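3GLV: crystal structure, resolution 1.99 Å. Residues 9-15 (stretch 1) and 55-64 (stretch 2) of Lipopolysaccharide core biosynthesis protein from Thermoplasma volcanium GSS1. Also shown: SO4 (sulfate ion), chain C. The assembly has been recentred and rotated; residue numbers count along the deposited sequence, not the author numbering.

Stretch 1 (9-15) GVFDILH
Stretch 2, residues 55-64: SRLALISELK

Two segments of one chain, at least 44 residues apart wherever they touch, bury 391 Å² between them. Residues 55-60 are helical, continuing a helix that begins earlier; residues 9-15 form no regular helix or strand; the chain bends through Val10, Phe11 and Asp12 and is extended again from Ile13 to His15. The closest CA atoms across the contact, those of Asp12 and Arg56, are 6.1 Å apart.

The helix carries its own backbone bonds: Leu59 N to Ser55 O (3.0 Å), Ile60 N to Arg56 O (3.1 Å) and Ser61 N to Leu57 O (3.1 Å). Ser61 OG (chi1 m) also donates to Leu57 O at 3.1 Å, so that carbonyl accepts twice. A type I turn from Ile60 to Leu63 follows, with Leu63 N reaching Ile60 O at 3.2 Å; Glu62 N bonds Leu59 O at 2.9 Å.

In the loop, Phe11 adopts a left-handed backbone (phi/psi 55/52) after Val10 at -84/-46. Their two amides converge on a sulfate, probably from the crystallisation liquor: Val10 N to SO4 O2 and Phe11 N to SO4 O3, both 2.7 Å and nearly straight, while Val10 N to SO4 O3 is a weak bond at 3.3 Å.

The carbonyls of the same residues face the helix. Arg56, its CB pointing toward the loop and its chi1 to chi3 m, t, m with chi4 97°, is long enough to place NH1 2.8 Å from Val10 O, the single direct hydrogen bond across the contact. Val10 CG1 (chi1 t) lies over one guanidinium face, 3.8 Å from Arg56 NH1. Asp12 OD1 (chi1 t) is 4.3 Å from Arg56 NE, near enough for electrostatic attraction but beyond a salt bridge; both side chains also have hydrogen-bonding partners elsewhere in the structure. Water 1 donates to Phe11 O and Arg56 O, 2.8 Å from each, tying loop to helix.

The Phe11 ring (chi1 m, chi2 -71°) has SO4 O3 over one face and Ile60 CD1 over the opposite one, the latter 4.0 Å from the ring centroid in a CH-pi contact. Ile60 (m, m) points sideways at CB, but its end comes nearer, with CD1 also 3.9 Å from Leu14 CD2. Leu14 (m, t; phi/psi -67/136) points toward the helix, and its branched end meets two further leucines: CD1 lies 3.8 Å from Leu59 CG (chi t, p) and 4.4 Å from Leu63 CD2 (m, t). Aliphatic side chains suit this buried place because they ask for no polar partner. Ile13 points away, and His15 N-caps the helix that follows.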

# COMPACT_ATOMS: atom_id res chain seq x y z
N GLY A 9 -1.16 10.60 10.22
CA GLY A 9 -2.51 10.04 10.02
C GLY A 9 -2.65 8.74 10.80
O GLY A 9 -1.67 8.28 11.42
N VAL A 10 -3.86 8.20 10.78
CA VAL A 10 -4.17 6.91 11.33
C VAL A 10 -3.87 5.83 10.32
O VAL A 10 -3.29 4.84 10.68
CB VAL A 10 -5.66 6.86 11.80
CG1 VAL A 10 -6.00 5.51 12.28
CG2 VAL A 10 -5.98 7.97 12.94
N PHE A 11 -4.30 6.01 9.06
CA PHE A 11 -4.12 5.04 7.97
C PHE A 11 -4.68 3.68 8.33
O PHE A 11 -3.99 2.68 8.26
CB PHE A 11 -2.62 4.93 7.56
CG PHE A 11 -1.98 6.29 7.25
CD1 PHE A 11 -2.34 6.97 6.08
CD2 PHE A 11 -1.09 6.90 8.15
CE1 PHE A 11 -1.80 8.24 5.80
CE2 PHE A 11 -0.55 8.16 7.89
CZ PHE A 11 -0.92 8.83 6.70
N ASP A 12 -5.93 3.66 8.76
CA ASP A 12 -6.55 2.40 9.20
C ASP A 12 -6.80 1.47 8.00
O ASP A 12 -6.18 0.38 7.90
CB ASP A 12 -7.83 2.67 9.99
CG ASP A 12 -8.36 1.45 10.69
OD1 ASP A 12 -7.57 0.51 11.04
OD2 ASP A 12 -9.59 1.48 10.94
N ILE A 13 -7.66 1.89 7.11
CA ILE A 13 -7.90 1.16 5.87
C ILE A 13 -7.31 1.98 4.75
O ILE A 13 -7.82 3.09 4.49
CB ILE A 13 -9.39 0.95 5.58
CG1 ILE A 13 -10.07 0.23 6.73
CG2 ILE A 13 -9.61 0.15 4.21
CD1 ILE A 13 -9.44 -1.09 7.02
N LEU A 14 -6.27 1.46 4.09
CA LEU A 14 -5.58 2.28 3.06
C LEU A 14 -6.50 2.52 1.89
O LEU A 14 -7.20 1.60 1.41
CB LEU A 14 -4.27 1.66 2.55
CG LEU A 14 -2.99 1.81 3.37
CD1 LEU A 14 -1.78 1.15 2.76
CD2 LEU A 14 -2.72 3.34 3.61
N HIS A 15 -6.51 3.76 1.42
CA HIS A 15 -7.25 4.10 0.23
C HIS A 15 -6.54 5.18 -0.59
O HIS A 15 -5.50 5.67 -0.19
CB HIS A 15 -8.63 4.49 0.60
CG HIS A 15 -8.71 5.66 1.51
ND1 HIS A 15 -8.27 6.91 1.16
CD2 HIS A 15 -9.18 5.77 2.78
CE1 HIS A 15 -8.49 7.76 2.15
NE2 HIS A 15 -9.03 7.09 3.16
N SER A 55 0.32 -3.05 12.99
CA SER A 55 -0.12 -3.41 11.65
C SER A 55 -0.22 -2.19 10.76
O SER A 55 0.28 -2.21 9.62
CB SER A 55 -1.44 -4.17 11.68
OG SER A 55 -1.27 -5.41 12.32
N ARG A 56 -0.82 -1.11 11.27
CA ARG A 56 -1.02 0.05 10.41
C ARG A 56 0.33 0.63 9.99
O ARG A 56 0.50 1.05 8.84
CB ARG A 56 -1.89 1.13 11.08
CG ARG A 56 -3.34 0.69 11.26
CD ARG A 56 -4.31 1.75 11.89
NE ARG A 56 -4.17 1.90 13.33
CZ ARG A 56 -3.45 2.83 13.94
NH1 ARG A 56 -2.80 3.76 13.24
NH2 ARG A 56 -3.40 2.88 15.28
N LEU A 57 1.26 0.70 10.94
CA LEU A 57 2.61 1.23 10.69
C LEU A 57 3.32 0.39 9.63
O LEU A 57 3.89 0.93 8.71
CB LEU A 57 3.45 1.26 11.99
CG LEU A 57 4.99 1.54 11.92
CD1 LEU A 57 5.26 2.90 11.43
CD2 LEU A 57 5.64 1.45 13.31
N ALA A 58 3.33 -0.94 9.82
CA ALA A 58 3.98 -1.89 8.89
C ALA A 58 3.44 -1.78 7.47
O ALA A 58 4.20 -1.80 6.49
CB ALA A 58 3.84 -3.32 9.41
N LEU A 59 2.12 -1.65 7.32
CA LEU A 59 1.56 -1.52 5.99
C LEU A 59 2.00 -0.22 5.36
O LEU A 59 2.48 -0.24 4.22
CB LEU A 59 0.03 -1.63 5.99
CG LEU A 59 -0.65 -1.93 4.69
CD1 LEU A 59 -0.09 -3.17 3.90
CD2 LEU A 59 -2.19 -2.05 4.93
N ILE A 60 1.88 0.90 6.07
CA ILE A 60 2.34 2.21 5.52
C ILE A 60 3.81 2.15 5.02
O ILE A 60 4.17 2.72 4.01
CB ILE A 60 2.18 3.33 6.60
CG1 ILE A 60 0.81 3.97 6.48
CG2 ILE A 60 3.24 4.43 6.47
CD1 ILE A 60 0.60 4.67 5.14
N SER A 61 4.65 1.39 5.73
CA SER A 61 6.08 1.25 5.41
C SER A 61 6.30 0.53 4.07
O SER A 61 7.42 0.51 3.54
CB SER A 61 6.78 0.41 6.50
OG SER A 61 6.77 1.21 7.67
N GLU A 62 5.26 -0.11 3.54
CA GLU A 62 5.42 -0.89 2.32
C GLU A 62 5.16 -0.06 1.09
O GLU A 62 5.30 -0.59 -0.04
CB GLU A 62 4.50 -2.14 2.35
CG GLU A 62 4.92 -3.19 3.42
CD GLU A 62 6.21 -3.89 3.10
OE1 GLU A 62 6.56 -3.98 1.90
OE2 GLU A 62 6.85 -4.42 4.04
N LEU A 63 4.78 1.20 1.25
CA LEU A 63 4.53 2.08 0.11
C LEU A 63 5.77 2.68 -0.51
O LEU A 63 6.67 3.20 0.20
CB LEU A 63 3.60 3.22 0.48
CG LEU A 63 2.23 2.76 1.00
CD1 LEU A 63 1.52 3.97 1.60
CD2 LEU A 63 1.45 2.08 -0.13
N LYS A 64 5.82 2.65 -1.84
CA LYS A 64 7.00 3.17 -2.57
C LYS A 64 7.40 4.54 -2.05
O LYS A 64 8.57 4.77 -1.83
CB LYS A 64 6.71 3.28 -4.09
CG LYS A 64 6.68 1.91 -4.84
CD LYS A 64 6.41 2.06 -6.38
CE LYS A 64 6.15 0.70 -7.09
NZ LYS A 64 7.02 -0.49 -6.58
S SO4 C . -6.34 9.39 8.45
O1 SO4 C . -7.74 9.37 8.91
O2 SO4 C . -5.54 9.91 9.56
O3 SO4 C . -5.87 8.00 8.23
O4 SO4 C . -6.39 10.31 7.31
O HOH W 1 -1.75 1.29 7.20